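Local coordinates for ribosomal RNA processing protein 6 (Trypanosoma brucei brucei, PDB 4NLC), which probably degrades and trims RNA from its 3' end as an exosome-associated exoribonuclease of the nucleus, with a role in ribosomal RNA processing, at residues A[96-109]-A[152-164]. The protein carries 1 engineered substitution. Residues are numbered along the deposited sequence; the frame is centred on the assembly and turned at random.
Sequences DLEHHDFYSYQGFT and REDVRWLQKDFGL
His-99 lies flat on the indole of Trp-157, joining an antiparallel hairpin of the RNase H-like exonuclease sheet (strands 92-100 and 108-115) to helix 152-162, whose axis runs at 73° to that of strand 96-100. The stack is offset: the imidazole and the five-membered ring of Trp-157 have centroids 3.8 Å apart and planes 7° from parallel, while His-99 CB sits over the six-membered ring in a CH-pi contact. CG of His-99 stands anti to its own backbone N (chi1 -173°), which carries the ring out over the indole; the other face of the imidazole meets the carbonyl O of Phe-108. At the imidazole edge, Lys-160 NZ donates nearly in the ring plane to His-99 NE2 (2.8 Å). The lysine chain bends at chi3, and NZ also reaches Gln-106 O at 3.1 Å from above the carbonyl plane, tying the hairpin loop to the helix. Beyond it, the Gln-106 amide turns to Tyr-265 and Asn-15. Leu-97 CD1 lies at the indole's edge, in its plane, 3.8 Å from Trp-157 CE3, and continues onto Leu-158, whose side chain also touches Met-112 and Phe-148 of the sheet. Near the helix start, Asp-96 and Asp-154 bring their carboxylates together, two waters lying between them; water 1 is 2.7 Å from both Asp-96 OD1 and Asp-154 OD2. Asp-96 and Asp-154, with Glu-98, probably belong to the acidic DEDD site of this exonuclease family. Near the other helix end, Phe-162 CZ rests against Thr-109 CB, and Arg-129 forms a salt bridge with Asp-161 OD1. The second oxygen, Asp-161 OD2, accepts from Thr-109 N (2.9 Å) and Thr-109 OG1 (2.7 Å), both on the same face of the carboxylate.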
ATOM      1  N   ASP A  96       9.349  -5.900   0.141  1.00 26.13           N
ATOM      2  CA  ASP A  96       8.167  -5.606   0.940  1.00 26.37           C
ATOM      3  C   ASP A  96       8.075  -4.081   1.169  1.00 30.39           C
ATOM      4  O   ASP A  96       9.039  -3.347   0.944  1.00 30.35           O
ATOM      5  CB  ASP A  96       8.108  -6.408   2.255  1.00 28.47           C
ATOM      6  CG  ASP A  96       6.736  -6.412   2.941  1.00 36.27           C
ATOM      7  OD1 ASP A  96       5.708  -6.187   2.237  1.00 33.96           O
ATOM      8  OD2 ASP A  96       6.688  -6.649   4.174  1.00 42.39           O
ATOM      9  N   LEU A  97       6.905  -3.607   1.572  1.00 26.29           N
ATOM     10  CA  LEU A  97       6.684  -2.187   1.803  1.00 24.32           C
ATOM     11  C   LEU A  97       5.936  -1.996   3.106  1.00 26.26           C
ATOM     12  O   LEU A  97       5.122  -2.847   3.469  1.00 25.92           O
ATOM     13  CB  LEU A  97       5.791  -1.609   0.671  1.00 24.13           C
ATOM     14  CG  LEU A  97       6.231  -1.649  -0.801  1.00 27.86           C
ATOM     15  CD1 LEU A  97       5.134  -1.086  -1.698  1.00 27.73           C
ATOM     16  CD2 LEU A  97       7.453  -0.817  -1.040  1.00 28.05           C
ATOM     17  N   GLU A  98       6.156  -0.852   3.782  1.00 22.42           N
ATOM     18  CA  GLU A  98       5.328  -0.440   4.929  1.00 22.36           C
ATOM     19  C   GLU A  98       4.562   0.809   4.460  1.00 27.36           C
ATOM     20  O   GLU A  98       5.045   1.549   3.587  1.00 27.96           O
ATOM     21  CB  GLU A  98       6.116  -0.229   6.224  1.00 23.73           C
ATOM     22  CG  GLU A  98       6.899  -1.455   6.681  1.00 28.91           C
ATOM     23  CD  GLU A  98       6.112  -2.719   6.982  1.00 42.93           C
ATOM     24  OE1 GLU A  98       4.893  -2.624   7.246  1.00 31.54           O
ATOM     25  OE2 GLU A  98       6.726  -3.809   6.969  1.00 47.46           O
ATOM     26  N   HIS A  99       3.357   1.005   4.960  1.00 25.21           N
ATOM     27  CA  HIS A  99       2.448   2.049   4.452  1.00 25.43           C
ATOM     28  C   HIS A  99       1.705   2.809   5.574  1.00 30.81           C
ATOM     29  O   HIS A  99       1.670   2.351   6.718  1.00 32.27           O
ATOM     30  CB  HIS A  99       1.446   1.320   3.508  1.00 24.93           C
ATOM     31  CG  HIS A  99       0.494   2.167   2.720  1.00 27.55           C
ATOM     32  ND1 HIS A  99      -0.800   2.380   3.152  1.00 29.25           N
ATOM     33  CD2 HIS A  99       0.634   2.708   1.488  1.00 28.67           C
ATOM     34  CE1 HIS A  99      -1.384   3.109   2.212  1.00 28.93           C
ATOM     35  NE2 HIS A  99      -0.559   3.345   1.199  1.00 28.92           N
ATOM     36  N   HIS A 100       1.140   3.979   5.246  1.00 25.68           N
ATOM     37  CA  HIS A 100       0.354   4.782   6.175  1.00 25.53           C
ATOM     38  C   HIS A 100      -0.965   5.188   5.511  1.00 29.17           C
ATOM     39  O   HIS A 100      -0.960   5.720   4.409  1.00 27.03           O
ATOM     40  CB  HIS A 100       1.126   6.030   6.681  1.00 25.84           C
ATOM     41  CG  HIS A 100       0.315   6.825   7.674  1.00 29.15           C
ATOM     42  ND1 HIS A 100       0.177   6.408   8.995  1.00 30.72           N
ATOM     43  CD2 HIS A 100      -0.470   7.910   7.478  1.00 30.24           C
ATOM     44  CE1 HIS A 100      -0.640   7.281   9.567  1.00 30.41           C
ATOM     45  NE2 HIS A 100      -1.054   8.204   8.697  1.00 30.79           N
ATOM     46  N   ASP A 101      -2.071   5.006   6.204  1.00 28.91           N
ATOM     47  CA  ASP A 101      -3.362   5.328   5.620  1.00 30.92           C
ATOM     48  C   ASP A 101      -4.248   6.215   6.470  1.00 33.45           C
ATOM     49  O   ASP A 101      -5.223   6.718   5.931  1.00 34.58           O
ATOM     50  CB  ASP A 101      -4.125   4.033   5.215  1.00 35.08           C
ATOM     51  CG  ASP A 101      -4.367   3.010   6.314  1.00 53.61           C
ATOM     52  OD1 ASP A 101      -4.762   3.414   7.426  1.00 57.98           O
ATOM     53  OD2 ASP A 101      -4.226   1.800   6.040  1.00 61.03           O
ATOM     54  N   PHE A 102      -3.972   6.389   7.778  1.00 28.58           N
ATOM     55  CA  PHE A 102      -4.881   7.195   8.628  1.00 28.11           C
ATOM     56  C   PHE A 102      -4.836   8.708   8.363  1.00 31.73           C
ATOM     57  O   PHE A 102      -5.875   9.307   8.128  1.00 31.24           O
ATOM     58  CB  PHE A 102      -4.669   6.907  10.118  1.00 29.04           C
ATOM     59  CG  PHE A 102      -5.834   7.339  10.977  1.00 30.95           C
ATOM     60  CD1 PHE A 102      -7.020   6.614  10.984  1.00 33.99           C
ATOM     61  CD2 PHE A 102      -5.752   8.473  11.773  1.00 32.72           C
ATOM     62  CE1 PHE A 102      -8.105   7.028  11.762  1.00 34.68           C
ATOM     63  CE2 PHE A 102      -6.834   8.878  12.556  1.00 35.72           C
ATOM     64  CZ  PHE A 102      -8.000   8.152  12.542  1.00 33.95           C
ATOM     65  N   TYR A 103      -3.646   9.318   8.402  1.00 29.66           N
ATOM     66  CA  TYR A 103      -3.447  10.761   8.188  1.00 29.02           C
ATOM     67  C   TYR A 103      -3.032  11.077   6.765  1.00 31.90           C
ATOM     68  O   TYR A 103      -2.058  11.799   6.518  1.00 32.72           O
ATOM     69  CB  TYR A 103      -2.461  11.335   9.217  1.00 30.22           C
ATOM     70  CG  TYR A 103      -2.947  11.197  10.643  1.00 33.15           C
ATOM     71  CD1 TYR A 103      -3.912  12.057  11.155  1.00 35.39           C
ATOM     72  CD2 TYR A 103      -2.403  10.237  11.498  1.00 33.65           C
ATOM     73  CE1 TYR A 103      -4.346  11.954  12.474  1.00 38.35           C
ATOM     74  CE2 TYR A 103      -2.810  10.142  12.828  1.00 35.27           C
ATOM     75  CZ  TYR A 103      -3.797  10.992  13.306  1.00 44.51           C
ATOM     76  OH  TYR A 103      -4.229  10.906  14.608  1.00 42.97           O
ATOM     77  N   SER A 104      -3.791  10.516   5.819  1.00 27.30           N
ATOM     78  CA  SER A 104      -3.616  10.661   4.386  1.00 25.31           C
ATOM     79  C   SER A 104      -4.875  10.141   3.700  1.00 30.11           C
ATOM     80  O   SER A 104      -5.396   9.068   4.070  1.00 27.68           O
ATOM     81  CB  SER A 104      -2.394   9.887   3.903  1.00 26.25           C
ATOM     82  OG  SER A 104      -2.287   9.979   2.495  1.00 29.17           O
ATOM     83  N   TYR A 105      -5.358  10.900   2.690  1.00 26.98           N
ATOM     84  CA  TYR A 105      -6.550  10.494   1.940  1.00 26.01           C
ATOM     85  C   TYR A 105      -6.322   9.217   1.141  1.00 29.53           C
ATOM     86  O   TYR A 105      -7.031   8.241   1.348  1.00 29.69           O
ATOM     87  CB  TYR A 105      -7.075  11.614   1.043  1.00 26.55           C
ATOM     88  CG  TYR A 105      -8.402  11.234   0.444  1.00 29.14           C
ATOM     89  CD1 TYR A 105      -9.566  11.248   1.212  1.00 31.75           C
ATOM     90  CD2 TYR A 105      -8.490  10.780  -0.870  1.00 28.67           C
ATOM     91  CE1 TYR A 105     -10.786  10.823   0.686  1.00 33.37           C
ATOM     92  CE2 TYR A 105      -9.708  10.363  -1.409  1.00 30.21           C
ATOM     93  CZ  TYR A 105     -10.851  10.392  -0.630  1.00 40.03           C
ATOM     94  OH  TYR A 105     -12.048   9.999  -1.177  1.00 46.11           O
ATOM     95  N   GLN A 106      -5.335   9.219   0.245  1.00 25.98           N
ATOM     96  CA  GLN A 106      -5.026   8.050  -0.572  1.00 25.70           C
ATOM     97  C   GLN A 106      -4.078   7.123   0.151  1.00 28.74           C
ATOM     98  O   GLN A 106      -3.992   5.946  -0.191  1.00 27.45           O
ATOM     99  CB  GLN A 106      -4.406   8.466  -1.921  1.00 27.06           C
ATOM    100  CG  GLN A 106      -5.343   9.277  -2.834  1.00 28.21           C
ATOM    101  CD  GLN A 106      -4.648   9.689  -4.108  1.00 41.54           C
ATOM    102  OE1 GLN A 106      -4.148   8.863  -4.880  1.00 30.11           O
ATOM    103  NE2 GLN A 106      -4.524  10.982  -4.312  1.00 37.17           N
ATOM    104  N   GLY A 107      -3.356   7.657   1.130  1.00 26.51           N
ATOM    105  CA  GLY A 107      -2.348   6.886   1.840  1.00 25.26           C
ATOM    106  C   GLY A 107      -1.016   7.038   1.135  1.00 28.09           C
ATOM    107  O   GLY A 107      -0.944   7.605   0.037  1.00 25.87           O
ATOM    108  N   PHE A 108       0.061   6.582   1.779  1.00 24.62           N
ATOM    109  CA  PHE A 108       1.384   6.666   1.172  1.00 23.18           C
ATOM    110  C   PHE A 108       2.332   5.613   1.705  1.00 25.86           C
ATOM    111  O   PHE A 108       2.284   5.264   2.881  1.00 25.34           O
ATOM    112  CB  PHE A 108       2.000   8.097   1.269  1.00 24.44           C
ATOM    113  CG  PHE A 108       2.103   8.693   2.657  1.00 25.55           C
ATOM    114  CD1 PHE A 108       3.153   8.354   3.501  1.00 26.44           C
ATOM    115  CD2 PHE A 108       1.168   9.626   3.105  1.00 27.62           C
ATOM    116  CE1 PHE A 108       3.249   8.911   4.784  1.00 27.95           C
ATOM    117  CE2 PHE A 108       1.248  10.162   4.393  1.00 29.54           C
ATOM    118  CZ  PHE A 108       2.299   9.817   5.218  1.00 27.64           C
ATOM    119  N   THR A 109       3.260   5.179   0.856  1.00 23.61           N
ATOM    120  CA  THR A 109       4.291   4.232   1.261  1.00 22.82           C
ATOM    121  C   THR A 109       5.312   4.932   2.161  1.00 26.09           C
ATOM    122  O   THR A 109       5.820   6.004   1.819  1.00 24.94           O
ATOM    123  CB  THR A 109       4.934   3.597   0.040  1.00 23.39           C
ATOM    124  OG1 THR A 109       3.885   3.126  -0.807  1.00 25.31           O
ATOM    125  CG2 THR A 109       5.863   2.438   0.419  1.00 18.79           C
ATOM    126  N   ARG A 152      -0.772  -7.698  -3.670  1.00 30.11           N
ATOM    127  CA  ARG A 152      -1.926  -6.937  -4.215  1.00 31.96           C
ATOM    128  C   ARG A 152      -1.842  -5.416  -3.931  1.00 36.43           C
ATOM    129  O   ARG A 152      -1.870  -4.626  -4.877  1.00 38.65           O
ATOM    130  CB  ARG A 152      -3.267  -7.540  -3.742  1.00 35.21           C
ATOM    131  CG  ARG A 152      -4.523  -6.862  -4.326  1.00 51.83           C
ATOM    132  CD  ARG A 152      -5.311  -7.759  -5.278  1.00 67.82           C
ATOM    133  NE  ARG A 152      -5.797  -8.980  -4.628  1.00 82.94           N
ATOM    134  CZ  ARG A 152      -5.983 -10.145  -5.245  1.00 98.70           C
ATOM    135  NH1 ARG A 152      -5.731 -10.266  -6.544  1.00 79.74           N
ATOM    136  NH2 ARG A 152      -6.419 -11.199  -4.568  1.00 89.39           N
ATOM    137  N   GLU A 153      -1.678  -5.018  -2.652  1.00 30.72           N
ATOM    138  CA  GLU A 153      -1.558  -3.609  -2.253  1.00 29.47           C
ATOM    139  C   GLU A 153      -0.231  -2.990  -2.697  1.00 31.62           C
ATOM    140  O   GLU A 153      -0.214  -1.862  -3.202  1.00 28.65           O
ATOM    141  CB  GLU A 153      -1.809  -3.434  -0.748  1.00 31.12           C
ATOM    142  CG  GLU A 153      -3.235  -3.808  -0.347  1.00 45.98           C
ATOM    143  CD  GLU A 153      -4.046  -2.802   0.453  1.00 80.79           C
ATOM    144  OE1 GLU A 153      -4.289  -3.062   1.655  1.00 76.36           O
ATOM    145  OE2 GLU A 153      -4.503  -1.795  -0.138  1.00 78.93           O
ATOM    146  N   ASP A 154       0.870  -3.758  -2.575  1.00 29.49           N
ATOM    147  CA  ASP A 154       2.212  -3.314  -2.945  1.00 29.27           C
ATOM    148  C   ASP A 154       2.298  -2.832  -4.367  1.00 30.13           C
ATOM    149  O   ASP A 154       2.876  -1.769  -4.623  1.00 28.40           O
ATOM    150  CB  ASP A 154       3.245  -4.419  -2.691  1.00 31.98           C
ATOM    151  CG  ASP A 154       3.506  -4.681  -1.226  1.00 42.99           C
ATOM    152  OD1 ASP A 154       2.768  -4.142  -0.386  1.00 42.36           O
ATOM    153  OD2 ASP A 154       4.492  -5.368  -0.919  1.00 57.47           O
ATOM    154  N   VAL A 155       1.716  -3.611  -5.285  1.00 24.48           N
ATOM    155  CA  VAL A 155       1.694  -3.334  -6.726  1.00 24.33           C
ATOM    156  C   VAL A 155       1.058  -1.955  -6.949  1.00 24.60           C
ATOM    157  O   VAL A 155       1.551  -1.162  -7.738  1.00 21.23           O
ATOM    158  CB  VAL A 155       0.934  -4.490  -7.485  1.00 28.05           C
ATOM    159  CG1 VAL A 155       0.466  -4.070  -8.880  1.00 27.60           C
ATOM    160  CG2 VAL A 155       1.789  -5.754  -7.552  1.00 27.49           C
ATOM    161  N   ARG A 156      -0.032  -1.694  -6.243  1.00 22.51           N
ATOM    162  CA  ARG A 156      -0.791  -0.449  -6.321  1.00 23.63           C
ATOM    163  C   ARG A 156       0.004   0.715  -5.706  1.00 27.44           C
ATOM    164  O   ARG A 156       0.134   1.763  -6.313  1.00 29.39           O
ATOM    165  CB  ARG A 156      -2.162  -0.647  -5.635  1.00 22.15           C
ATOM    166  CG  ARG A 156      -3.140  -1.378  -6.547  1.00 28.49           C
ATOM    167  CD  ARG A 156      -4.368  -1.864  -5.786  1.00 37.34           C
ATOM    168  NE  ARG A 156      -4.897  -3.092  -6.385  1.00 57.36           N
ATOM    169  CZ  ARG A 156      -5.866  -3.131  -7.295  1.00 73.39           C
ATOM    170  NH1 ARG A 156      -6.431  -2.008  -7.723  1.00 70.92           N
ATOM    171  NH2 ARG A 156      -6.282  -4.293  -7.776  1.00 51.61           N
ATOM    172  N   TRP A 157       0.525   0.523  -4.512  1.00 24.96           N
ATOM    173  CA  TRP A 157       1.319   1.504  -3.769  1.00 25.12           C
ATOM    174  C   TRP A 157       2.481   2.035  -4.581  1.00 28.93           C
ATOM    175  O   TRP A 157       2.630   3.259  -4.685  1.00 28.16           O
ATOM    176  CB  TRP A 157       1.813   0.889  -2.452  1.00 24.13           C
ATOM    177  CG  TRP A 157       0.704   0.553  -1.486  1.00 26.30           C
ATOM    178  CD1 TRP A 157      -0.586   1.006  -1.523  1.00 29.91           C
ATOM    179  CD2 TRP A 157       0.804  -0.286  -0.325  1.00 26.44           C
ATOM    180  NE1 TRP A 157      -1.293   0.510  -0.449  1.00 30.37           N
ATOM    181  CE2 TRP A 157      -0.459  -0.273   0.313  1.00 31.51           C
ATOM    182  CE3 TRP A 157       1.855  -1.004   0.274  1.00 27.95           C
ATOM    183  CZ2 TRP A 157      -0.707  -0.967   1.510  1.00 31.08           C
ATOM    184  CZ3 TRP A 157       1.604  -1.710   1.450  1.00 29.58           C
ATOM    185  CH2 TRP A 157       0.337  -1.679   2.060  1.00 30.60           C
ATOM    186  N   LEU A 158       3.279   1.111  -5.205  1.00 25.01           N
ATOM    187  CA  LEU A 158       4.450   1.435  -6.023  1.00 24.39           C
ATOM    188  C   LEU A 158       4.080   2.395  -7.140  1.00 25.86           C
ATOM    189  O   LEU A 158       4.837   3.301  -7.454  1.00 23.86           O
ATOM    190  CB  LEU A 158       5.081   0.145  -6.618  1.00 24.69           C
ATOM    191  CG  LEU A 158       5.938  -0.748  -5.678  1.00 28.16           C
ATOM    192  CD1 LEU A 158       6.438  -1.988  -6.417  1.00 27.39           C
ATOM    193  CD2 LEU A 158       7.134  -0.020  -5.179  1.00 27.88           C
ATOM    194  N   GLN A 159       2.886   2.212  -7.708  1.00 23.33           N
ATOM    195  CA  GLN A 159       2.376   3.058  -8.774  1.00 24.02           C
ATOM    196  C   GLN A 159       1.990   4.425  -8.243  1.00 26.33           C
ATOM    197  O   GLN A 159       2.517   5.432  -8.693  1.00 25.58           O
ATOM    198  CB  GLN A 159       1.199   2.388  -9.508  1.00 25.47           C
ATOM    199  CG  GLN A 159       1.580   1.075 -10.176  1.00 28.14           C
ATOM    200  CD  GLN A 159       0.398   0.400 -10.817  1.00 35.97           C
ATOM    201  OE1 GLN A 159      -0.579   1.043 -11.217  1.00 26.65           O
ATOM    202  NE2 GLN A 159       0.488  -0.911 -10.985  1.00 26.74           N
ATOM    203  N   LYS A 160       1.070   4.454  -7.295  1.00 23.80           N
ATOM    204  CA  LYS A 160       0.567   5.675  -6.669  1.00 23.42           C
ATOM    205  C   LYS A 160       1.686   6.610  -6.235  1.00 27.49           C
ATOM    206  O   LYS A 160       1.663   7.801  -6.556  1.00 27.57           O
ATOM    207  CB  LYS A 160      -0.306   5.285  -5.449  1.00 25.29           C
ATOM    208  CG  LYS A 160      -0.636   6.418  -4.453  1.00 24.21           C
ATOM    209  CD  LYS A 160      -1.435   5.899  -3.222  1.00 29.25           C
ATOM    210  CE  LYS A 160      -0.651   5.024  -2.219  1.00 26.34           C
ATOM    211  NZ  LYS A 160      -1.555   4.383  -1.214  1.00 23.75           N
ATOM    212  N   ASP A 161       2.667   6.066  -5.503  1.00 24.06           N
ATOM    213  CA  ASP A 161       3.711   6.868  -4.883  1.00 22.90           C
ATOM    214  C   ASP A 161       4.924   7.126  -5.722  1.00 30.56           C
ATOM    215  O   ASP A 161       5.549   8.164  -5.534  1.00 32.64           O
ATOM    216  CB  ASP A 161       4.124   6.238  -3.548  1.00 22.08           C
ATOM    217  CG  ASP A 161       3.023   6.316  -2.496  1.00 27.96           C
ATOM    218  OD1 ASP A 161       2.572   7.437  -2.201  1.00 29.17           O
ATOM    219  OD2 ASP A 161       2.630   5.243  -1.949  1.00 27.27           O
ATOM    220  N   PHE A 162       5.334   6.170  -6.561  1.00 27.49           N
ATOM    221  CA  PHE A 162       6.621   6.304  -7.251  1.00 27.42           C
ATOM    222  C   PHE A 162       6.666   6.032  -8.760  1.00 30.47           C
ATOM    223  O   PHE A 162       7.764   6.012  -9.322  1.00 30.11           O
ATOM    224  CB  PHE A 162       7.641   5.355  -6.567  1.00 28.15           C
ATOM    225  CG  PHE A 162       7.540   5.199  -5.063  1.00 28.30           C
ATOM    226  CD1 PHE A 162       7.800   6.277  -4.214  1.00 29.40           C
ATOM    227  CD2 PHE A 162       7.288   3.953  -4.494  1.00 28.60           C
ATOM    228  CE1 PHE A 162       7.744   6.123  -2.820  1.00 30.44           C
ATOM    229  CE2 PHE A 162       7.232   3.800  -3.102  1.00 30.88           C
ATOM    230  CZ  PHE A 162       7.469   4.882  -2.274  1.00 28.88           C
ATOM    231  N   GLY A 163       5.529   5.727  -9.380  1.00 26.76           N
ATOM    232  CA  GLY A 163       5.500   5.331 -10.788  1.00 25.40           C
ATOM    233  C   GLY A 163       6.375   4.108 -11.049  1.00 27.05           C
ATOM    234  O   GLY A 163       7.008   4.014 -12.107  1.00 25.85           O
ATOM    235  N   LEU A 164       6.411   3.148 -10.072  1.00 22.63           N
ATOM    236  CA  LEU A 164       7.168   1.893 -10.158  1.00 21.88           C
ATOM    237  C   LEU A 164       6.280   0.697 -10.524  1.00 26.87           C
ATOM    238  O   LEU A 164       5.179   0.534  -9.989  1.00 26.25           O
ATOM    239  CB  LEU A 164       8.012   1.620  -8.883  1.00 21.19           C
ATOM    240  CG  LEU A 164       9.178   2.587  -8.636  1.00 23.93           C
ATOM    241  CD1 LEU A 164       9.841   2.349  -7.279  1.00 23.13           C
ATOM    242  CD2 LEU A 164      10.209   2.478  -9.723  1.00 28.04           C
TER
HETATM  243  O   HOH W   1       4.097  -7.577   0.535  1.00 33.79           O
HETATM  244  O   HOH W   2       3.071  -5.509   2.185  1.00 43.88           O